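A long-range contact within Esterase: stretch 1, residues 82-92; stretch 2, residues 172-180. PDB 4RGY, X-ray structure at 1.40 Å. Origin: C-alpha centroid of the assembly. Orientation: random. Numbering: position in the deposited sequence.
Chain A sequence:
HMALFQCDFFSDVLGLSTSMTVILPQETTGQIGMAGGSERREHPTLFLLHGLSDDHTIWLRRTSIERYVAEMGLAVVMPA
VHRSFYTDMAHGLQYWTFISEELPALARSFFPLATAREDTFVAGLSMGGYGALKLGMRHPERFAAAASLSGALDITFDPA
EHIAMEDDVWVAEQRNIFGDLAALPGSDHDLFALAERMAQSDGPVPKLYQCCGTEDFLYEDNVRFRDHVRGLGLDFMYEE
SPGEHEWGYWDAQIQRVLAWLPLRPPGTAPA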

# COMPACT_ATOMS: atom_id res chain seq x y z
N HIS A 82 15.99 -4.49 -7.63
CA HIS A 82 16.59 -5.57 -6.87
C HIS A 82 18.11 -5.37 -6.74
O HIS A 82 18.54 -4.22 -6.62
N ARG A 83 18.91 -6.43 -6.76
CA ARG A 83 20.35 -6.27 -6.56
C ARG A 83 21.08 -6.37 -7.90
O ARG A 83 22.04 -7.14 -8.06
N SER A 84 20.64 -5.57 -8.87
CA SER A 84 21.08 -5.72 -10.26
C SER A 84 22.12 -4.73 -10.74
O SER A 84 22.66 -4.88 -11.83
N PHE A 85 22.40 -3.70 -9.94
CA PHE A 85 23.27 -2.63 -10.41
C PHE A 85 22.79 -2.03 -11.75
O PHE A 85 23.59 -1.56 -12.54
N TYR A 86 21.47 -2.01 -11.97
CA TYR A 86 20.93 -1.34 -13.16
C TYR A 86 21.56 -1.91 -14.43
O TYR A 86 21.85 -1.19 -15.39
N THR A 87 21.75 -3.23 -14.44
CA THR A 87 22.46 -3.92 -15.51
C THR A 87 21.60 -5.02 -16.14
O THR A 87 20.81 -5.67 -15.45
N ASP A 88 21.73 -5.20 -17.45
CA ASP A 88 21.18 -6.39 -18.09
C ASP A 88 22.11 -7.53 -17.69
O ASP A 88 23.20 -7.71 -18.25
N MET A 89 21.68 -8.29 -16.70
CA MET A 89 22.55 -9.23 -16.01
C MET A 89 23.01 -10.37 -16.89
O MET A 89 22.25 -10.89 -17.70
N ALA A 90 24.27 -10.76 -16.72
CA ALA A 90 24.82 -11.92 -17.41
C ALA A 90 24.06 -13.18 -16.98
O ALA A 90 23.79 -14.07 -17.81
N HIS A 91 23.74 -13.25 -15.69
CA HIS A 91 22.91 -14.32 -15.14
C HIS A 91 21.79 -13.70 -14.33
O HIS A 91 21.91 -13.52 -13.11
N GLY A 92 20.72 -13.33 -15.00
CA GLY A 92 19.61 -12.68 -14.33
C GLY A 92 18.71 -11.99 -15.32
O GLY A 92 18.64 -12.37 -16.49
N ALA A 172 30.73 -13.88 -6.60
CA ALA A 172 29.78 -14.62 -7.42
C ALA A 172 28.64 -13.73 -7.89
O ALA A 172 28.19 -13.83 -9.03
N GLU A 173 28.17 -12.84 -7.01
CA GLU A 173 27.09 -11.93 -7.37
C GLU A 173 27.54 -10.95 -8.44
O GLU A 173 26.80 -10.66 -9.38
N GLN A 174 28.76 -10.43 -8.31
CA GLN A 174 29.29 -9.53 -9.33
C GLN A 174 29.38 -10.24 -10.68
O GLN A 174 29.09 -9.64 -11.73
N ARG A 175 29.74 -11.52 -10.67
CA ARG A 175 29.75 -12.31 -11.90
C ARG A 175 28.34 -12.51 -12.47
O ARG A 175 28.15 -12.45 -13.68
N ASN A 176 27.36 -12.71 -11.60
CA ASN A 176 25.97 -12.80 -12.06
C ASN A 176 25.52 -11.51 -12.73
O ASN A 176 24.81 -11.53 -13.74
N ILE A 177 25.95 -10.38 -12.17
CA ILE A 177 25.59 -9.09 -12.74
C ILE A 177 26.35 -8.81 -14.04
O ILE A 177 25.74 -8.55 -15.08
N PHE A 178 27.68 -8.90 -13.98
CA PHE A 178 28.53 -8.39 -15.05
C PHE A 178 29.14 -9.43 -15.98
O PHE A 178 29.67 -9.07 -17.03
N GLY A 179 29.08 -10.70 -15.59
CA GLY A 179 29.70 -11.75 -16.38
C GLY A 179 31.19 -11.88 -16.12
O GLY A 179 31.62 -12.08 -14.98
N ASP A 180 31.99 -11.76 -17.18
CA ASP A 180 33.44 -11.84 -17.06
C ASP A 180 33.96 -10.54 -16.44
O ASP A 180 34.02 -9.51 -17.11

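The contact reads as a helix end received by an irregular loop, with charge at one end, an apolar patch in the middle and backbone capture where the helix finishes.

The charged element is a two-pronged salt bridge. R83 points toward the helix with chi1 m, chi2 t and chi3 p, and E173 answers with chi1 and chi2 both t, an extended reach that brings its carboxylate level with the guanidinium edge. R83 NE donates to E173 OE2 and R83 NH2 to E173 OE1, each at 2.7 Å and nearly linear, so both carboxylate oxygens are engaged. A water extends the pairing to the loop backbone, donating to E173 OE2 at 2.7 Å and to R83 O at 2.8 Å. The remaining guanidinium nitrogen, NH1, is satisfied elsewhere in the structure.

The apolar patch centres on I177, the residue with the largest area covered by the opposing stretch. Its CA-to-CB bond points away from the loop, yet the m, t rotamer brings the end of the chain back. I177 CD1 lies 4.0 Å from F85 CD1, I177 CG1 is 4.0 Å from M89 CE, and I177 CG2 is 3.8 Å from T87 CB. M89 (m, t, p) leaves its backbone sideways and still reaches I177. F85 points toward the helix with chi1 at -98°, between wells; its CB meets F178 CZ at 4.2 Å. F178, chi1 m, likewise starts away and returns, its CE1 coming 3.7 Å from T87 OG1. That hydroxyl is already committed within its own loop, donating to F85 O at 2.8 Å, while T87's m rotamer leaves CG2 3.6 Å from I177 O.

Carbonyls late in the helix supply the backbone polar layer. A90 N donates to I177 O at 3.1 Å and H91 N to N176 O at 2.8 Å. I177 O also receives a CA-H...O contact from M89 CA at 3.4 Å and a hydrogen bond from a second water at 2.8 Å; the same water donates to D88 O at 2.9 Å.

Around these bonds the side chains pack closely. H91, chi1 m, sets its ring edge toward the helix, with CD2 3.9 Å from R175 O, and its CB is 4.0 Å from N176 OD1. The small methyl of A90 sits 3.4 Å from G179 N. G179 leaves the helix with positive phi, and an ideal CB there would be jammed against the preceding carbonyl oxygen and lie only 3.3 Å from A90 CB: glycine suits both the turn and the contact.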

# COMPACT_ATOMS: atom_id res chain seq x y z
CB HIS A 82 16.19 -6.91 -7.48
CG HIS A 82 14.70 -7.04 -7.63
ND1 HIS A 82 14.10 -7.49 -8.78
CD2 HIS A 82 13.70 -6.70 -6.78
CE1 HIS A 82 12.79 -7.45 -8.62
NE2 HIS A 82 12.52 -6.98 -7.42
CB ARG A 83 20.88 -7.31 -5.56
CG ARG A 83 20.31 -7.16 -4.15
CD ARG A 83 20.79 -8.30 -3.24
NE ARG A 83 22.25 -8.33 -3.17
CZ ARG A 83 22.97 -7.71 -2.24
NH1 ARG A 83 22.37 -7.02 -1.27
NH2 ARG A 83 24.29 -7.78 -2.27
CB SER A 84 19.88 -5.56 -11.16
OG SER A 84 19.40 -4.23 -11.09
CB PHE A 85 24.74 -3.08 -10.48
CG PHE A 85 25.54 -2.67 -9.28
CD1 PHE A 85 25.49 -3.42 -8.11
CD2 PHE A 85 26.30 -1.51 -9.31
CE1 PHE A 85 26.20 -3.02 -7.00
CE2 PHE A 85 27.01 -1.11 -8.19
CZ PHE A 85 26.97 -1.87 -7.04
CB TYR A 86 21.12 0.19 -13.04
CG TYR A 86 20.42 0.70 -11.79
CD1 TYR A 86 19.08 1.07 -11.83
CD2 TYR A 86 21.08 0.76 -10.57
CE1 TYR A 86 18.42 1.49 -10.69
CE2 TYR A 86 20.43 1.18 -9.42
CZ TYR A 86 19.09 1.54 -9.49
OH TYR A 86 18.41 1.93 -8.36
CB THR A 87 23.76 -4.54 -14.93
OG1 THR A 87 24.56 -3.49 -14.37
CG2 THR A 87 24.58 -5.27 -16.00
CB ASP A 88 21.09 -6.23 -19.61
CG ASP A 88 19.91 -5.38 -20.03
OD1 ASP A 88 19.01 -5.12 -19.19
OD2 ASP A 88 19.83 -4.99 -21.22
CB MET A 89 21.82 -9.77 -14.78
CG MET A 89 21.54 -8.69 -13.74
SD MET A 89 20.60 -9.28 -12.32
CE MET A 89 21.81 -10.34 -11.54
CB ALA A 90 26.30 -12.06 -17.09
CB HIS A 91 23.75 -15.23 -14.24
CG HIS A 91 24.88 -15.90 -14.96
ND1 HIS A 91 24.72 -17.09 -15.63
CD2 HIS A 91 26.18 -15.56 -15.09
CE1 HIS A 91 25.88 -17.45 -16.16
NE2 HIS A 91 26.78 -16.54 -15.84
CB ALA A 172 29.25 -15.84 -6.67
CB GLU A 173 26.55 -11.19 -6.15
CG GLU A 173 25.44 -10.19 -6.50
CD GLU A 173 24.74 -9.63 -5.27
OE1 GLU A 173 25.44 -9.15 -4.35
OE2 GLU A 173 23.50 -9.65 -5.23
CB GLN A 174 30.65 -8.97 -8.90
CG GLN A 174 30.56 -8.04 -7.68
CD GLN A 174 29.69 -6.83 -7.94
OE1 GLN A 174 28.65 -6.63 -7.30
NE2 GLN A 174 30.10 -6.00 -8.89
CB ARG A 175 30.45 -13.65 -11.69
CG ARG A 175 31.94 -13.49 -11.42
CD ARG A 175 32.69 -14.80 -11.54
NE ARG A 175 34.13 -14.57 -11.46
CZ ARG A 175 34.91 -15.00 -10.48
NH1 ARG A 175 34.40 -15.70 -9.48
NH2 ARG A 175 36.21 -14.73 -10.49
CB ASN A 176 25.02 -13.12 -10.91
CG ASN A 176 25.28 -14.48 -10.31
OD1 ASN A 176 25.89 -15.35 -10.92
ND2 ASN A 176 24.79 -14.67 -9.08
CB ILE A 177 25.87 -7.95 -11.73
CG1 ILE A 177 24.95 -8.09 -10.51
CG2 ILE A 177 25.67 -6.60 -12.41
CD1 ILE A 177 25.39 -7.27 -9.33
CB PHE A 178 29.66 -7.55 -14.47
CG PHE A 178 29.19 -6.29 -13.79
CD1 PHE A 178 28.64 -5.26 -14.54
CD2 PHE A 178 29.30 -6.14 -12.42
CE1 PHE A 178 28.20 -4.10 -13.94
CE2 PHE A 178 28.86 -4.98 -11.80
CZ PHE A 178 28.31 -3.96 -12.57
CB ASP A 180 34.05 -12.04 -18.44
CG ASP A 180 35.56 -12.22 -18.40
OD1 ASP A 180 36.18 -12.08 -17.32
OD2 ASP A 180 36.13 -12.50 -19.48
O HOH W 1 22.11 -9.84 -7.54
O HOH W 2 26.09 -7.90 -17.82